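Local coordinates for protein thioesterase (Xanthomonas campestris pv. campestris, PDB 2FUJ) that probably hydrolyses the thioester bond of fatty acyl-CoA molecules, as a tetrameric thioesterase of the hotdog fold, at residues K8-V13 against L82-L87; N67-L72 against G105-D110; P75-V80 against L99-E104; V92-R97 against V113-I118. All coordinates share one frame; numbering follows the deposited sequence.

Interaction 1 of 4, residues K8-V13 against L82-L87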
loop_
_atom_site.group_PDB
_atom_site.type_symbol
_atom_site.label_atom_id
_atom_site.label_comp_id
_atom_site.label_asym_id
_atom_site.label_seq_id
_atom_site.Cartn_x
_atom_site.Cartn_y
_atom_site.Cartn_z
ATOM N N LYS A 8 -3.567 22.502 -23.548
ATOM C CA LYS A 8 -4.037 22.300 -22.146
ATOM C C LYS A 8 -3.756 20.883 -21.652
ATOM O O LYS A 8 -3.036 20.687 -20.669
ATOM C CB LYS A 8 -5.538 22.576 -22.046
ATOM C CG LYS A 8 -5.892 23.840 -21.297
ATOM C CD LYS A 8 -7.404 24.020 -21.191
ATOM C CE LYS A 8 -8.053 22.955 -20.301
ATOM N NZ LYS A 8 -7.571 23.023 -18.883
ATOM N N ILE A 9 -4.327 19.904 -22.351
ATOM C CA ILE A 9 -4.183 18.495 -21.995
ATOM C C ILE A 9 -2.758 17.969 -22.138
ATOM O O ILE A 9 -2.097 18.198 -23.150
ATOM C CB ILE A 9 -5.113 17.609 -22.854
ATOM C CG1 ILE A 9 -6.510 18.235 -22.947
ATOM C CG2 ILE A 9 -5.221 16.229 -22.239
ATOM C CD1 ILE A 9 -7.282 18.481 -21.618
ATOM N N LEU A 10 -2.295 17.267 -21.109
ATOM C CA LEU A 10 -0.964 16.681 -21.094
ATOM C C LEU A 10 -1.098 15.193 -21.396
ATOM O O LEU A 10 -0.307 14.625 -22.155
ATOM C CB LEU A 10 -0.317 16.866 -19.713
ATOM C CG LEU A 10 0.123 18.290 -19.360
ATOM C CD1 LEU A 10 0.596 18.367 -17.905
ATOM C CD2 LEU A 10 1.232 18.710 -20.313
ATOM N N ALA A 11 -2.105 14.567 -20.791
ATOM C CA ALA A 11 -2.341 13.147 -20.978
ATOM C C ALA A 11 -3.683 12.679 -20.423
ATOM O O ALA A 11 -4.258 13.310 -19.542
ATOM C CB ALA A 11 -1.212 12.360 -20.325
ATOM N N ARG A 12 -4.168 11.561 -20.958
ATOM C CA ARG A 12 -5.414 10.938 -20.528
ATOM C C ARG A 12 -5.007 9.469 -20.388
ATOM O O ARG A 12 -5.009 8.706 -21.358
ATOM C CB ARG A 12 -6.504 11.143 -21.590
ATOM C CG ARG A 12 -6.713 12.621 -21.926
ATOM C CD ARG A 12 -7.867 12.883 -22.885
ATOM N NE ARG A 12 -9.165 12.625 -22.271
ATOM C CZ ARG A 12 -9.927 11.572 -22.545
ATOM N NH1 ARG A 12 -9.524 10.675 -23.433
ATOM N NH2 ARG A 12 -11.092 11.410 -21.925
ATOM N N VAL A 13 -4.647 9.095 -19.163
ATOM C CA VAL A 13 -4.145 7.757 -18.850
ATOM C C VAL A 13 -5.119 6.779 -18.202
ATOM O O VAL A 13 -5.624 7.028 -17.110
ATOM C CB VAL A 13 -2.908 7.869 -17.915
ATOM C CG1 VAL A 13 -2.290 6.497 -17.678
ATOM C CG2 VAL A 13 -1.885 8.824 -18.514
ATOM N N LEU A 82 -4.781 14.622 -17.240
ATOM C CA LEU A 82 -3.851 15.603 -16.699
ATOM C C LEU A 82 -3.731 16.791 -17.653
ATOM O O LEU A 82 -3.667 16.619 -18.864
ATOM C CB LEU A 82 -2.471 14.974 -16.517
ATOM C CG LEU A 82 -2.380 13.763 -15.595
ATOM C CD1 LEU A 82 -0.939 13.285 -15.535
ATOM C CD2 LEU A 82 -2.878 14.135 -14.204
ATOM N N PHE A 83 -3.706 17.998 -17.102
ATOM C CA PHE A 83 -3.564 19.191 -17.935
ATOM C C PHE A 83 -2.778 20.266 -17.193
ATOM O O PHE A 83 -2.590 20.181 -15.979
ATOM C CB PHE A 83 -4.936 19.738 -18.349
ATOM C CG PHE A 83 -5.873 19.964 -17.200
ATOM C CD1 PHE A 83 -6.509 18.898 -16.580
ATOM C CD2 PHE A 83 -6.102 21.246 -16.721
ATOM C CE1 PHE A 83 -7.365 19.109 -15.491
ATOM C CE2 PHE A 83 -6.954 21.462 -15.638
ATOM C CZ PHE A 83 -7.583 20.387 -15.023
ATOM N N VAL A 84 -2.308 21.269 -17.925
ATOM C CA VAL A 84 -1.540 22.349 -17.314
ATOM C C VAL A 84 -2.477 23.423 -16.772
ATOM O O VAL A 84 -3.170 24.103 -17.530
ATOM C CB VAL A 84 -0.569 22.996 -18.329
ATOM C CG1 VAL A 84 0.212 24.131 -17.662
ATOM C CG2 VAL A 84 0.383 21.948 -18.869
ATOM N N GLU A 85 -2.504 23.559 -15.452
ATOM C CA GLU A 85 -3.340 24.554 -14.814
ATOM C C GLU A 85 -2.553 25.848 -14.680
ATOM O O GLU A 85 -3.080 26.934 -14.911
ATOM C CB GLU A 85 -3.776 24.088 -13.428
ATOM C CG GLU A 85 -4.729 25.051 -12.735
ATOM C CD GLU A 85 -5.018 24.658 -11.303
ATOM O OE1 GLU A 85 -5.481 23.514 -11.069
ATOM O OE2 GLU A 85 -4.774 25.498 -10.402
ATOM N N ARG A 86 -1.285 25.726 -14.303
ATOM C CA ARG A 86 -0.425 26.888 -14.145
ATOM C C ARG A 86 0.989 26.541 -14.574
ATOM O O ARG A 86 1.474 25.442 -14.310
ATOM C CB ARG A 86 -0.405 27.348 -12.684
ATOM C CG ARG A 86 -1.758 27.746 -12.109
ATOM C CD ARG A 86 -1.635 28.143 -10.644
ATOM N NE ARG A 86 -2.898 28.646 -10.113
ATOM C CZ ARG A 86 -3.588 28.072 -9.132
ATOM N NH1 ARG A 86 -3.142 26.961 -8.557
ATOM N NH2 ARG A 86 -4.730 28.609 -8.723
ATOM N N LEU A 87 1.644 27.484 -15.237
ATOM C CA LEU A 87 3.013 27.306 -15.698
ATOM C C LEU A 87 3.828 28.381 -15.002
ATOM O O LEU A 87 3.596 29.569 -15.211
ATOM C CB LEU A 87 3.086 27.476 -17.222
ATOM C CG LEU A 87 4.362 27.115 -17.992
ATOM C CD1 LEU A 87 4.035 26.974 -19.468
ATOM C CD2 LEU A 87 5.427 28.182 -17.789
#
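The carbonyl oxygen of L82 takes two backbone donors from the facing strand, L10 N at 2.7 Å and A11 N at 3.2 Å, both reaching it from the same face of its carbonyl plane. Beside this fork, L82 N donates to A11 O at 2.7 Å in an almost straight bond (N-H...O 176°). Farther toward the start of the modelled chain, V84 N donates to K8 O at 2.9 Å. Because L10 and A11 both face L82, the register slips by one residue: this is a classic beta bulge in strand 9-15, an outermost strand of the subunit's antiparallel hotdog sheet, where it pairs with strand 78-87. L10 has a helix-like backbone here (phi -102°, psi -42°), and its side chain turns toward strand 78-87. There its branch meets one methyl of V84, CD2 lying 3.6 Å from V84 CG2. I9 and F83 lie on one face of the sheet, I9 CD1 coming to 4.2 Å from F83 CB. The side chains of K8 and F83 run side by side in the same direction, and K8, bent at its last two torsions, brings NZ obliquely to 3.2 Å from F83 CD2. A11 and L82 lie on the other face, under helix 30-47, whose W44 touches L10 and A11 while A40 touches L82. R12, turned away from strand 82-84, forms a salt bridge with E104.

Interaction 2 of 4, residues N67-L72 against G105-D110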
loop_
_atom_site.group_PDB
_atom_site.type_symbol
_atom_site.label_atom_id
_atom_site.label_comp_id
_atom_site.label_asym_id
_atom_site.label_seq_id
_atom_site.Cartn_x
_atom_site.Cartn_y
_atom_site.Cartn_z
ATOM N N ASN A 67 -9.480 16.708 -4.488
ATOM C CA ASN A 67 -10.871 16.815 -4.057
ATOM C C ASN A 67 -11.573 15.504 -4.384
ATOM O O ASN A 67 -11.465 14.999 -5.499
ATOM C CB ASN A 67 -11.602 17.943 -4.792
ATOM C CG ASN A 67 -10.908 19.281 -4.651
ATOM O OD1 ASN A 67 -10.590 19.716 -3.551
ATOM N ND2 ASN A 67 -10.676 19.942 -5.772
ATOM N N TYR A 68 -12.299 14.970 -3.409
ATOM C CA TYR A 68 -13.022 13.715 -3.576
ATOM C C TYR A 68 -14.488 14.032 -3.839
ATOM O O TYR A 68 -15.207 14.463 -2.946
ATOM C CB TYR A 68 -12.834 12.882 -2.311
ATOM C CG TYR A 68 -11.366 12.689 -1.989
ATOM C CD1 TYR A 68 -10.604 11.731 -2.655
ATOM C CD2 TYR A 68 -10.721 13.514 -1.070
ATOM C CE1 TYR A 68 -9.245 11.601 -2.422
ATOM C CE2 TYR A 68 -9.356 13.392 -0.831
ATOM C CZ TYR A 68 -8.622 12.434 -1.509
ATOM O OH TYR A 68 -7.270 12.306 -1.278
ATOM N N LYS A 69 -14.913 13.817 -5.082
ATOM C CA LYS A 69 -16.273 14.117 -5.519
ATOM C C LYS A 69 -17.332 13.055 -5.290
ATOM O O LYS A 69 -18.456 13.363 -4.878
ATOM C CB LYS A 69 -16.260 14.483 -6.999
ATOM C CG LYS A 69 -16.249 15.959 -7.255
ATOM C CD LYS A 69 -15.019 16.603 -6.677
ATOM C CE LYS A 69 -14.988 18.069 -7.027
ATOM N NZ LYS A 69 -16.091 18.851 -6.386
ATOM N N ARG A 70 -16.991 11.810 -5.602
ATOM C CA ARG A 70 -17.908 10.697 -5.415
ATOM C C ARG A 70 -17.063 9.455 -5.229
ATOM O O ARG A 70 -15.949 9.373 -5.749
ATOM C CB ARG A 70 -18.844 10.541 -6.615
ATOM C CG ARG A 70 -18.155 10.313 -7.947
ATOM C CD ARG A 70 -19.150 10.517 -9.085
ATOM N NE ARG A 70 -20.324 9.657 -8.941
ATOM C CZ ARG A 70 -21.356 9.648 -9.783
ATOM N NH1 ARG A 70 -21.370 10.454 -10.836
ATOM N NH2 ARG A 70 -22.373 8.832 -9.574
ATOM N N PRO A 71 -17.579 8.476 -4.476
ATOM C CA PRO A 71 -16.859 7.233 -4.209
ATOM C C PRO A 71 -16.597 6.360 -5.421
ATOM O O PRO A 71 -17.431 6.241 -6.318
ATOM C CB PRO A 71 -17.742 6.540 -3.177
ATOM C CG PRO A 71 -19.111 6.971 -3.569
ATOM C CD PRO A 71 -18.919 8.445 -3.866
ATOM N N LEU A 72 -15.411 5.765 -5.422
ATOM C CA LEU A 72 -14.971 4.874 -6.484
ATOM C C LEU A 72 -14.934 3.467 -5.906
ATOM O O LEU A 72 -14.423 3.253 -4.806
ATOM C CB LEU A 72 -13.571 5.277 -6.952
ATOM C CG LEU A 72 -12.777 4.280 -7.805
ATOM C CD1 LEU A 72 -13.438 4.080 -9.163
ATOM C CD2 LEU A 72 -11.368 4.799 -7.981
ATOM N N GLY A 105 -18.497 10.878 -17.919
ATOM C CA GLY A 105 -19.284 11.941 -17.329
ATOM C C GLY A 105 -19.273 11.764 -15.818
ATOM O O GLY A 105 -19.750 12.619 -15.081
ATOM N N VAL A 106 -18.739 10.636 -15.357
ATOM C CA VAL A 106 -18.660 10.364 -13.922
ATOM C C VAL A 106 -17.310 10.868 -13.420
ATOM O O VAL A 106 -16.262 10.348 -13.795
ATOM C CB VAL A 106 -18.787 8.856 -13.620
ATOM C CG1 VAL A 106 -18.428 8.591 -12.179
ATOM C CG2 VAL A 106 -20.202 8.379 -13.910
ATOM N N LEU A 107 -17.349 11.897 -12.580
ATOM C CA LEU A 107 -16.143 12.503 -12.038
ATOM C C LEU A 107 -15.892 12.073 -10.598
ATOM O O LEU A 107 -16.658 12.408 -9.700
ATOM C CB LEU A 107 -16.261 14.032 -12.109
ATOM C CG LEU A 107 -15.150 14.892 -11.498
ATOM C CD1 LEU A 107 -13.859 14.713 -12.277
ATOM C CD2 LEU A 107 -15.578 16.356 -11.516
ATOM N N TYR A 108 -14.807 11.338 -10.382
ATOM C CA TYR A 108 -14.472 10.873 -9.049
ATOM C C TYR A 108 -13.657 11.898 -8.290
ATOM O O TYR A 108 -13.749 11.990 -7.072
ATOM C CB TYR A 108 -13.679 9.571 -9.119
ATOM C CG TYR A 108 -14.475 8.400 -9.641
ATOM C CD1 TYR A 108 -14.135 7.784 -10.842
ATOM C CD2 TYR A 108 -15.549 7.894 -8.921
ATOM C CE1 TYR A 108 -14.843 6.687 -11.310
ATOM C CE2 TYR A 108 -16.268 6.799 -9.383
ATOM C CZ TYR A 108 -15.907 6.200 -10.576
ATOM O OH TYR A 108 -16.599 5.101 -11.032
ATOM N N SER A 109 -12.858 12.675 -9.011
ATOM C CA SER A 109 -12.011 13.660 -8.358
ATOM C C SER A 109 -11.337 14.644 -9.294
ATOM O O SER A 109 -11.076 14.347 -10.463
ATOM C CB SER A 109 -10.934 12.934 -7.537
ATOM O OG SER A 109 -9.762 13.719 -7.350
ATOM N N ASP A 110 -11.083 15.836 -8.767
ATOM C CA ASP A 110 -10.361 16.864 -9.498
ATOM C C ASP A 110 -9.432 17.534 -8.499
ATOM O O ASP A 110 -9.377 17.133 -7.339
ATOM C CB ASP A 110 -11.289 17.897 -10.171
ATOM C CG ASP A 110 -12.304 18.514 -9.223
ATOM O OD1 ASP A 110 -12.039 18.643 -8.009
ATOM O OD2 ASP A 110 -13.387 18.903 -9.719
HETATM O O HOH W 1 -14.004 10.306 -4.305
HETATM O O HOH W 2 -19.900 13.129 -11.662
#
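Y108 O accepts from K69 N at 2.9 Å, the donor standing above the carbonyl plane, and also from a water that it shares with R70 O. D110 OD1 accepts from N67 ND2 at 2.9 Å, met nearly along the C-O direction and close to the amide plane, while the carboxylate stands almost perpendicular to that amide (88°). D110 CG sits between its backbone N and carbonyl carbon (chi1 52°), which brings the carboxylate beside N67. The backbones join alongside, N67 N donating to D110 O at 2.9 Å. K69 CE lies 3.2 Å from both D110 OD1 and OD2, but K69 NZ stays 4.3 Å from OD2, beyond a salt bridge. L72 CD1 and V106 CG1 lie over opposite faces of the Y108 ring, each displaced toward the rim, the first in a CH-pi contact; R70 O lies at its edge. V106 CG1 also lies over one face of the R70 guanidinium and 3.7 Å from R70 CD. The Y108 hydroxyl is hydrogen-bonded to D100. Y108 and S109 both face I98, a classic beta bulge. N67 itself also pairs antiparallel with a strand of the second subunit, where the hotdog sheet continues into the next subunit.

Interaction 3 of 4, residues P75-V80 against L99-E104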
loop_
_atom_site.group_PDB
_atom_site.type_symbol
_atom_site.label_atom_id
_atom_site.label_comp_id
_atom_site.label_asym_id
_atom_site.label_seq_id
_atom_site.Cartn_x
_atom_site.Cartn_y
_atom_site.Cartn_z
ATOM N N PRO A 75 -15.033 -3.103 -9.424
ATOM C CA PRO A 75 -13.963 -3.133 -10.426
ATOM C C PRO A 75 -14.003 -2.024 -11.486
ATOM O O PRO A 75 -13.593 -2.245 -12.622
ATOM C CB PRO A 75 -14.152 -4.499 -11.060
ATOM C CG PRO A 75 -15.647 -4.568 -11.148
ATOM C CD PRO A 75 -16.130 -4.008 -9.820
ATOM N N ASN A 76 -14.476 -0.837 -11.132
ATOM C CA ASN A 76 -14.531 0.235 -12.120
ATOM C C ASN A 76 -13.179 0.912 -12.338
ATOM O O ASN A 76 -12.687 1.635 -11.474
ATOM C CB ASN A 76 -15.589 1.263 -11.712
ATOM C CG ASN A 76 -16.961 0.639 -11.569
ATOM O OD1 ASN A 76 -17.424 -0.073 -12.461
ATOM N ND2 ASN A 76 -17.614 0.891 -10.444
ATOM N N ASP A 77 -12.579 0.655 -13.500
ATOM C CA ASP A 77 -11.290 1.240 -13.854
ATOM C C ASP A 77 -11.498 2.708 -14.214
ATOM O O ASP A 77 -12.592 3.102 -14.612
ATOM C CB ASP A 77 -10.660 0.472 -15.017
ATOM C CG ASP A 77 -10.431 -0.989 -14.684
ATOM O OD1 ASP A 77 -9.992 -1.272 -13.546
ATOM O OD2 ASP A 77 -10.682 -1.850 -15.556
ATOM N N ILE A 78 -10.440 3.500 -14.090
ATOM C CA ILE A 78 -10.527 4.938 -14.308
ATOM C C ILE A 78 -9.702 5.491 -15.455
ATOM O O ILE A 78 -8.894 4.799 -16.055
ATOM C CB ILE A 78 -10.078 5.670 -13.040
ATOM C CG1 ILE A 78 -8.635 5.252 -12.719
ATOM C CG2 ILE A 78 -11.005 5.324 -11.892
ATOM C CD1 ILE A 78 -8.410 3.916 -12.001
ATOM N N LEU A 79 -9.925 6.768 -15.737
ATOM C CA LEU A 79 -9.197 7.478 -16.767
ATOM C C LEU A 79 -8.664 8.731 -16.098
ATOM O O LEU A 79 -9.441 9.566 -15.625
ATOM C CB LEU A 79 -10.123 7.868 -17.916
ATOM C CG LEU A 79 -9.420 8.679 -18.996
ATOM C CD1 LEU A 79 -8.365 7.815 -19.672
ATOM C CD2 LEU A 79 -10.434 9.165 -19.996
ATOM N N VAL A 80 -7.346 8.866 -16.038
ATOM C CA VAL A 80 -6.770 10.037 -15.400
ATOM C C VAL A 80 -6.330 11.054 -16.426
ATOM O O VAL A 80 -5.403 10.835 -17.195
ATOM C CB VAL A 80 -5.584 9.666 -14.503
ATOM C CG1 VAL A 80 -5.098 10.898 -13.752
ATOM C CG2 VAL A 80 -6.006 8.605 -13.529
ATOM N N LEU A 99 -11.754 10.238 -14.034
ATOM C CA LEU A 99 -13.071 9.844 -14.526
ATOM C C LEU A 99 -13.251 8.341 -14.626
ATOM O O LEU A 99 -12.291 7.582 -14.591
ATOM C CB LEU A 99 -13.298 10.447 -15.917
ATOM C CG LEU A 99 -12.836 11.895 -16.090
ATOM C CD1 LEU A 99 -12.603 12.188 -17.564
ATOM C CD2 LEU A 99 -13.855 12.839 -15.476
ATOM N N ASP A 100 -14.500 7.921 -14.774
ATOM C CA ASP A 100 -14.805 6.505 -14.908
ATOM C C ASP A 100 -14.583 6.121 -16.372
ATOM O O ASP A 100 -15.059 6.808 -17.268
ATOM C CB ASP A 100 -16.260 6.257 -14.538
ATOM C CG ASP A 100 -16.598 4.795 -14.489
ATOM O OD1 ASP A 100 -16.520 4.205 -13.393
ATOM O OD2 ASP A 100 -16.932 4.236 -15.556
ATOM N N GLN A 101 -13.875 5.025 -16.616
ATOM C CA GLN A 101 -13.609 4.598 -17.986
ATOM C C GLN A 101 -14.859 4.324 -18.816
ATOM O O GLN A 101 -14.900 4.631 -20.011
ATOM C CB GLN A 101 -12.718 3.349 -18.002
ATOM C CG GLN A 101 -11.240 3.639 -17.901
ATOM C CD GLN A 101 -10.388 2.389 -18.027
ATOM O OE1 GLN A 101 -9.216 2.384 -17.651
ATOM N NE2 GLN A 101 -10.971 1.325 -18.568
ATOM N N LYS A 102 -15.881 3.756 -18.189
ATOM C CA LYS A 102 -17.107 3.426 -18.904
ATOM C C LYS A 102 -18.052 4.604 -19.104
ATOM O O LYS A 102 -18.893 4.590 -19.998
ATOM C CB LYS A 102 -17.818 2.269 -18.199
ATOM C CG LYS A 102 -16.971 0.996 -18.153
ATOM C CD LYS A 102 -17.749 -0.187 -17.618
ATOM C CE LYS A 102 -18.195 0.037 -16.177
ATOM N NZ LYS A 102 -17.060 0.203 -15.224
ATOM N N ASP A 103 -17.915 5.629 -18.271
ATOM C CA ASP A 103 -18.742 6.824 -18.399
ATOM C C ASP A 103 -17.917 8.020 -17.955
ATOM O O ASP A 103 -17.866 8.346 -16.767
ATOM C CB ASP A 103 -19.993 6.719 -17.535
ATOM C CG ASP A 103 -20.939 7.869 -17.762
ATOM O OD1 ASP A 103 -20.515 8.875 -18.377
ATOM O OD2 ASP A 103 -22.102 7.763 -17.324
ATOM N N GLU A 104 -17.280 8.675 -18.914
ATOM C CA GLU A 104 -16.431 9.812 -18.608
ATOM C C GLU A 104 -17.179 11.000 -18.019
ATOM O O GLU A 104 -16.573 12.002 -17.656
ATOM C CB GLU A 104 -15.637 10.206 -19.852
ATOM C CG GLU A 104 -14.708 9.083 -20.297
ATOM C CD GLU A 104 -13.867 9.433 -21.501
ATOM O OE1 GLU A 104 -13.180 8.527 -22.027
ATOM O OE2 GLU A 104 -13.890 10.611 -21.913
HETATM O O HOH W 3 -14.203 -0.474 -15.781
HETATM O O HOH W 4 -15.106 1.913 -15.030
#
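K102 NZ donates to N76 OD1 at 2.8 Å, the two side chains crossing at about a right angle. The bends at the end of K102 bring its ammonium back to the 75-80 segment, where two waters also accept from it; one binds D77 N at 3.0 Å and the other donates to D77 O at 2.8 Å. D77 O further receives Q101 N at 3.1 Å. Next along, L79 and L99 exchange backbone bonds, L79 N to L99 O at 2.8 Å and L99 N to L79 O at 2.9 Å. L79 CD2 lies 3.5 Å from OE1 of E104, the salt-bridge partner of R12, the side chains of L79 and E104 crossing obliquely. D100 OD2 accepts from K102 N and D103 N, fixing the turn. D77 OD1 accepts from V17 N and forms a salt bridge with R43 of the third subunit. The arrangement is the open end of the antiparallel hairpin 78-87/91-100, finished by an Asx turn at D100.

Interaction 4 of 4, residues V92-R97 against V113-I118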
loop_
_atom_site.group_PDB
_atom_site.type_symbol
_atom_site.label_atom_id
_atom_site.label_comp_id
_atom_site.label_asym_id
_atom_site.label_seq_id
_atom_site.Cartn_x
_atom_site.Cartn_y
_atom_site.Cartn_z
ATOM N N VAL A 92 5.252 23.717 -12.122
ATOM C CA VAL A 92 4.147 23.449 -13.029
ATOM C C VAL A 92 3.035 22.861 -12.175
ATOM O O VAL A 92 3.254 21.915 -11.412
ATOM C CB VAL A 92 4.515 22.446 -14.152
ATOM C CG1 VAL A 92 3.266 22.109 -14.979
ATOM C CG2 VAL A 92 5.574 23.046 -15.053
ATOM N N THR A 93 1.853 23.451 -12.272
ATOM C CA THR A 93 0.719 22.963 -11.513
ATOM C C THR A 93 -0.139 22.155 -12.463
ATOM O O THR A 93 -0.798 22.696 -13.350
ATOM C CB THR A 93 -0.094 24.109 -10.913
ATOM O OG1 THR A 93 0.771 24.934 -10.128
ATOM C CG2 THR A 93 -1.200 23.562 -10.020
ATOM N N ILE A 94 -0.097 20.843 -12.273
ATOM C CA ILE A 94 -0.836 19.921 -13.105
ATOM C C ILE A 94 -2.222 19.642 -12.541
ATOM O O ILE A 94 -2.362 19.028 -11.485
ATOM C CB ILE A 94 -0.057 18.598 -13.248
ATOM C CG1 ILE A 94 1.296 18.874 -13.902
ATOM C CG2 ILE A 94 -0.864 17.593 -14.067
ATOM C CD1 ILE A 94 2.363 19.423 -12.962
ATOM N N GLY A 95 -3.241 20.103 -13.262
ATOM C CA GLY A 95 -4.610 19.876 -12.848
ATOM C C GLY A 95 -5.012 18.481 -13.291
ATOM O O GLY A 95 -4.412 17.930 -14.217
ATOM N N HIS A 96 -6.019 17.906 -12.644
ATOM C CA HIS A 96 -6.445 16.562 -13.006
ATOM C C HIS A 96 -7.936 16.345 -12.862
ATOM O O HIS A 96 -8.629 17.082 -12.177
ATOM C CB HIS A 96 -5.739 15.521 -12.124
ATOM C CG HIS A 96 -6.208 15.516 -10.697
ATOM N ND1 HIS A 96 -5.583 16.238 -9.702
ATOM C CD2 HIS A 96 -7.251 14.889 -10.104
ATOM C CE1 HIS A 96 -6.221 16.056 -8.560
ATOM N NE2 HIS A 96 -7.237 15.243 -8.776
ATOM N N ARG A 97 -8.410 15.296 -13.521
ATOM C CA ARG A 97 -9.795 14.879 -13.449
ATOM C C ARG A 97 -9.719 13.363 -13.531
ATOM O O ARG A 97 -9.213 12.826 -14.509
ATOM C CB ARG A 97 -10.611 15.405 -14.633
ATOM C CG ARG A 97 -10.768 16.910 -14.675
ATOM C CD ARG A 97 -11.994 17.287 -15.512
ATOM N NE ARG A 97 -11.979 16.588 -16.792
ATOM C CZ ARG A 97 -13.060 16.286 -17.510
ATOM N NH1 ARG A 97 -14.272 16.620 -17.087
ATOM N NH2 ARG A 97 -12.923 15.635 -18.654
ATOM N N VAL A 113 -1.719 18.983 -8.690
ATOM C CA VAL A 113 -0.465 18.606 -8.059
ATOM C C VAL A 113 0.566 19.636 -8.518
ATOM O O VAL A 113 0.692 19.914 -9.715
ATOM C CB VAL A 113 0.005 17.207 -8.501
ATOM C CG1 VAL A 113 1.357 16.900 -7.874
ATOM C CG2 VAL A 113 -1.016 16.162 -8.100
ATOM N N VAL A 114 1.295 20.211 -7.570
ATOM C CA VAL A 114 2.301 21.205 -7.908
ATOM C C VAL A 114 3.661 20.539 -7.966
ATOM O O VAL A 114 4.105 19.939 -6.993
ATOM C CB VAL A 114 2.340 22.341 -6.868
ATOM C CG1 VAL A 114 3.480 23.284 -7.181
ATOM C CG2 VAL A 114 1.017 23.091 -6.873
ATOM N N VAL A 115 4.303 20.640 -9.122
ATOM C CA VAL A 115 5.613 20.051 -9.332
ATOM C C VAL A 115 6.668 21.135 -9.497
ATOM O O VAL A 115 6.427 22.148 -10.147
ATOM C CB VAL A 115 5.624 19.172 -10.597
ATOM C CG1 VAL A 115 7.033 18.692 -10.883
ATOM C CG2 VAL A 115 4.674 18.001 -10.414
ATOM N N VAL A 116 7.835 20.912 -8.903
ATOM C CA VAL A 116 8.931 21.867 -8.989
ATOM C C VAL A 116 10.210 21.116 -9.330
ATOM O O VAL A 116 10.363 19.949 -8.970
ATOM C CB VAL A 116 9.131 22.627 -7.642
ATOM C CG1 VAL A 116 7.854 23.347 -7.244
ATOM C CG2 VAL A 116 9.544 21.652 -6.551
ATOM N N TRP A 117 11.113 21.765 -10.056
ATOM C CA TRP A 117 12.381 21.135 -10.396
ATOM C C TRP A 117 13.413 21.791 -9.503
ATOM O O TRP A 117 13.821 22.935 -9.730
ATOM C CB TRP A 117 12.712 21.328 -11.880
ATOM C CG TRP A 117 11.747 20.619 -12.780
ATOM C CD1 TRP A 117 10.429 20.918 -12.964
ATOM C CD2 TRP A 117 12.004 19.449 -13.567
ATOM N NE1 TRP A 117 9.846 20.007 -13.810
ATOM C CE2 TRP A 117 10.789 19.094 -14.197
ATOM C CE3 TRP A 117 13.144 18.665 -13.803
ATOM C CZ2 TRP A 117 10.676 17.986 -15.049
ATOM C CZ3 TRP A 117 13.032 17.555 -14.659
ATOM C CH2 TRP A 117 11.803 17.231 -15.268
ATOM N N ILE A 118 13.794 21.050 -8.467
ATOM C CA ILE A 118 14.737 21.498 -7.451
ATOM C C ILE A 118 15.520 20.319 -6.872
ATOM O O ILE A 118 16.471 19.813 -7.487
ATOM C CB ILE A 118 13.986 22.177 -6.274
ATOM C CG1 ILE A 118 13.199 23.387 -6.778
ATOM C CG2 ILE A 118 14.969 22.608 -5.189
ATOM C CD1 ILE A 118 12.135 23.912 -5.815
#
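V92 and V115 form an antiparallel hydrogen-bonded pair, V92 N reaching V115 O and V115 N reaching V92 O, both at 2.8 Å. I94 and V113 repeat the pattern two residues on, with I94 N to V113 O at 2.8 Å and V113 N to I94 O at 2.9 Å. Between them T93 and V114 face each other as a non-hydrogen-bonded pair, their CA atoms 4.3 Å apart. The short strand axes approach to 4.7 Å at 152°, well off exactly antiparallel. V92, I94, V113 and V115 point to one face. There I94 reaches diagonally across to V115, its CD1 lying 3.7 Å from V115 CG2; CG1 stands anti to the carbonyl carbon (chi1 -61°), and the second torsion (80°) carries CD1 to the partner strand. On the opposite face V114 CG2 sits against both branches of T93, 3.7 Å from OG1 and 3.9 Å from CG2. Around the first face, I94 also touches L82, and V113 meets V61 of strand 58-68 and R41 of helix 30-47. Strand 91-100 is in turn bonded to strand 78-87 through T93 and G95. The hairpin 91-100/107-116, regular where 92-94 pairs with 113-115, forms the middle of the hotdog sheet, curved about its long helix.

All four contacts join neighbouring strands of one antiparallel sheet. Interaction 1 is the surface contact, on an outer strand and bulged. Interactions 2, 3 and 4 are partly buried; only 4 has no exposed residue among those touching, and it is regular and mostly aliphatic. Interactions 2 and 3 pair strand ends with loops, so side-chain polar groups and waters do much of the work. Interactions 1 and 3 share strand 78-87 and meet through the backbones of V13 and V80. F83 O and G95 N connect interactions 1 and 4. The backbones of V106 and D100 join interactions 2 and 3; S109 and H96 connect 2 with 4. Interactions 3 and 4 use strand 91-100 on opposite sides of the chain's centre.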